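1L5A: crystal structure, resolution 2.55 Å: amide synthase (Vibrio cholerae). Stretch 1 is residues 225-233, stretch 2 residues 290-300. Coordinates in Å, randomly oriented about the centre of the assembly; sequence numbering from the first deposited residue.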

# COMPACT_ATOMS: atom_id res chain seq x y z
N LYS A 225 18.25 -24.19 -10.72
CA LYS A 225 18.65 -23.40 -11.89
C LYS A 225 17.42 -22.88 -12.60
O LYS A 225 17.24 -21.67 -12.75
CB LYS A 225 19.49 -24.23 -12.87
CG LYS A 225 20.99 -24.26 -12.56
CD LYS A 225 21.27 -24.97 -11.25
CE LYS A 225 22.76 -25.19 -11.04
NZ LYS A 225 23.03 -25.98 -9.80
N LEU A 226 16.55 -23.80 -13.01
CA LEU A 226 15.33 -23.43 -13.70
C LEU A 226 14.59 -22.31 -12.97
O LEU A 226 14.12 -21.36 -13.60
CB LEU A 226 14.42 -24.64 -13.83
CG LEU A 226 14.84 -25.60 -14.94
CD1 LEU A 226 14.28 -26.98 -14.69
CD2 LEU A 226 14.34 -25.04 -16.25
N ALA A 227 14.50 -22.43 -11.65
CA ALA A 227 13.83 -21.45 -10.81
C ALA A 227 14.51 -20.09 -10.91
O ALA A 227 13.86 -19.08 -11.17
CB ALA A 227 13.83 -21.91 -9.38
N ASN A 228 15.82 -20.10 -10.68
CA ASN A 228 16.63 -18.89 -10.75
C ASN A 228 16.45 -18.19 -12.08
O ASN A 228 16.09 -17.01 -12.14
CB ASN A 228 18.11 -19.23 -10.57
CG ASN A 228 18.46 -19.65 -9.16
OD1 ASN A 228 18.15 -18.94 -8.19
ND2 ASN A 228 19.12 -20.80 -9.03
N ALA A 229 16.69 -18.93 -13.16
CA ALA A 229 16.59 -18.41 -14.51
C ALA A 229 15.28 -17.71 -14.81
O ALA A 229 15.20 -16.90 -15.73
CB ALA A 229 16.83 -19.52 -15.50
N ASN A 230 14.24 -18.01 -14.04
CA ASN A 230 12.96 -17.38 -14.30
C ASN A 230 12.54 -16.43 -13.18
O ASN A 230 11.39 -15.98 -13.11
CB ASN A 230 11.90 -18.45 -14.54
CG ASN A 230 11.96 -19.00 -15.96
OD1 ASN A 230 11.27 -18.51 -16.86
ND2 ASN A 230 12.79 -20.02 -16.17
N GLN A 231 13.49 -16.10 -12.31
CA GLN A 231 13.22 -15.19 -11.21
C GLN A 231 12.00 -15.63 -10.39
O GLN A 231 11.13 -14.82 -10.05
CB GLN A 231 13.00 -13.77 -11.75
N ILE A 232 11.94 -16.93 -10.11
CA ILE A 232 10.86 -17.49 -9.31
C ILE A 232 11.49 -18.49 -8.34
O ILE A 232 12.59 -18.97 -8.58
CB ILE A 232 9.79 -18.24 -10.17
CG1 ILE A 232 10.45 -19.35 -10.98
CG2 ILE A 232 9.05 -17.25 -11.07
CD1 ILE A 232 9.45 -20.15 -11.80
N GLY A 233 10.80 -18.76 -7.23
CA GLY A 233 11.33 -19.71 -6.27
C GLY A 233 11.00 -21.12 -6.74
O GLY A 233 10.10 -21.30 -7.57
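Stretch 2, residues 290-300: SLGNYLKQSGQ

Stretch 2 is a helix from L291 onward, and it runs on past Q300. It packs on the last turn of the helix in stretch 1 and on the loop that follows. The contact is small, burying 289 Å² over both sides. The two stretches advance in the same sense: L226 lies against L291 and L295, N230 against G292, L295 and K296, and I232 against L295 and G299.

S290 is the N-cap. Its OG accepts from N293 N at 3.2 Å, and it does not touch stretch 1. L291 starts the helix. Its CB points sideways, but the end of its side chain comes nearer, and L291 CD2 lies 4.3 Å from L226 CD2. G292 offers its carbonyl: G292 O is 3.0 Å from N230 OD1. Both atoms are acceptors, so this is no hydrogen bond. G292 O is instead used within the helix, accepting from K296 N at 3.2 Å. N293 points away, and the end of the Y294 side chain leads away.

L295 gives up the most area in stretch 2. Its CD1 is 3.8 Å from L226 CD2, an apolar contact, and its CB is 3.7 Å from N230 OD1. K296 follows, at the closest approach of CA atoms: K296 CA is 5.4 Å from N230 CA. K296 N lies 3.0 Å from N230 OD1, and K296 CB 3.3 Å from the same oxygen. N230 ND2 donates to L226 O at 3.2 Å, which ties the N230 side chain to its own helix. K296 is modelled only to CB.

Q297 points away, and S298 is out of contact, its OG donating to Y294 O at 3.0 Å. G299 CA sits 4.3 Å from I232 CG2. A CB here would clash with that methyl, so glycine allows the close fit. Q300 makes no contact.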

# COMPACT_ATOMS: atom_id res chain seq x y z
N SER A 290 8.11 -21.72 -25.56
CA SER A 290 9.30 -22.38 -25.08
C SER A 290 9.09 -22.71 -23.60
O SER A 290 8.26 -22.09 -22.93
CB SER A 290 10.51 -21.46 -25.23
OG SER A 290 10.20 -20.15 -24.78
N LEU A 291 9.84 -23.69 -23.12
CA LEU A 291 9.77 -24.09 -21.72
C LEU A 291 10.07 -22.83 -20.91
O LEU A 291 9.38 -22.51 -19.92
CB LEU A 291 10.82 -25.16 -21.43
CG LEU A 291 11.16 -25.51 -19.98
CD1 LEU A 291 10.04 -26.31 -19.35
CD2 LEU A 291 12.46 -26.31 -19.95
N GLY A 292 11.10 -22.11 -21.35
CA GLY A 292 11.50 -20.89 -20.68
C GLY A 292 10.35 -19.91 -20.58
O GLY A 292 10.09 -19.35 -19.52
N ASN A 293 9.64 -19.71 -21.68
CA ASN A 293 8.51 -18.79 -21.64
C ASN A 293 7.36 -19.39 -20.83
O ASN A 293 6.54 -18.67 -20.26
CB ASN A 293 8.06 -18.45 -23.06
N TYR A 294 7.30 -20.72 -20.76
CA TYR A 294 6.23 -21.37 -20.01
C TYR A 294 6.38 -21.08 -18.52
O TYR A 294 5.46 -20.61 -17.86
CB TYR A 294 6.24 -22.88 -20.25
CG TYR A 294 4.94 -23.53 -19.84
CD1 TYR A 294 3.82 -23.46 -20.66
CD2 TYR A 294 4.81 -24.16 -18.59
CE1 TYR A 294 2.59 -24.00 -20.26
CE2 TYR A 294 3.58 -24.70 -18.17
CZ TYR A 294 2.48 -24.62 -19.01
OH TYR A 294 1.26 -25.12 -18.62
N LEU A 295 7.56 -21.37 -17.99
CA LEU A 295 7.82 -21.12 -16.58
C LEU A 295 7.59 -19.63 -16.22
O LEU A 295 6.81 -19.32 -15.30
CB LEU A 295 9.25 -21.55 -16.23
CG LEU A 295 9.55 -23.04 -16.46
CD1 LEU A 295 10.95 -23.40 -15.94
CD2 LEU A 295 8.48 -23.88 -15.74
N LYS A 296 8.25 -18.72 -16.95
CA LYS A 296 8.10 -17.29 -16.68
C LYS A 296 6.64 -16.86 -16.68
O LYS A 296 6.19 -16.22 -15.73
CB LYS A 296 8.87 -16.47 -17.70
N GLN A 297 5.90 -17.20 -17.72
CA GLN A 297 4.49 -16.81 -17.81
C GLN A 297 3.58 -17.53 -16.80
O GLN A 297 2.52 -17.01 -16.43
CB GLN A 297 3.99 -17.03 -19.24
CG GLN A 297 4.60 -16.04 -20.24
CD GLN A 297 4.37 -16.42 -21.70
OE1 GLN A 297 3.24 -16.35 -22.21
NE2 GLN A 297 5.44 -16.83 -22.38
N SER A 298 3.99 -18.71 -16.34
CA SER A 298 3.19 -19.41 -15.35
C SER A 298 3.41 -18.68 -14.03
O SER A 298 2.46 -18.36 -13.31
CB SER A 298 3.63 -20.87 -15.23
OG SER A 298 3.14 -21.61 -16.33
N GLY A 299 4.69 -18.40 -13.74
CA GLY A 299 5.04 -17.69 -12.53
C GLY A 299 4.25 -16.41 -12.35
O GLY A 299 3.82 -16.07 -11.24
N GLN A 300 4.05 -15.69 -13.45
CA GLN A 300 3.31 -14.44 -13.41
C GLN A 300 1.85 -14.72 -13.10
O GLN A 300 1.23 -14.02 -12.28
CB GLN A 300 3.42 -13.68 -14.74
CG GLN A 300 4.85 -13.24 -15.10
CD GLN A 300 4.92 -12.53 -16.46
OE1 GLN A 300 4.15 -11.61 -16.74
NE2 GLN A 300 5.87 -12.95 -17.30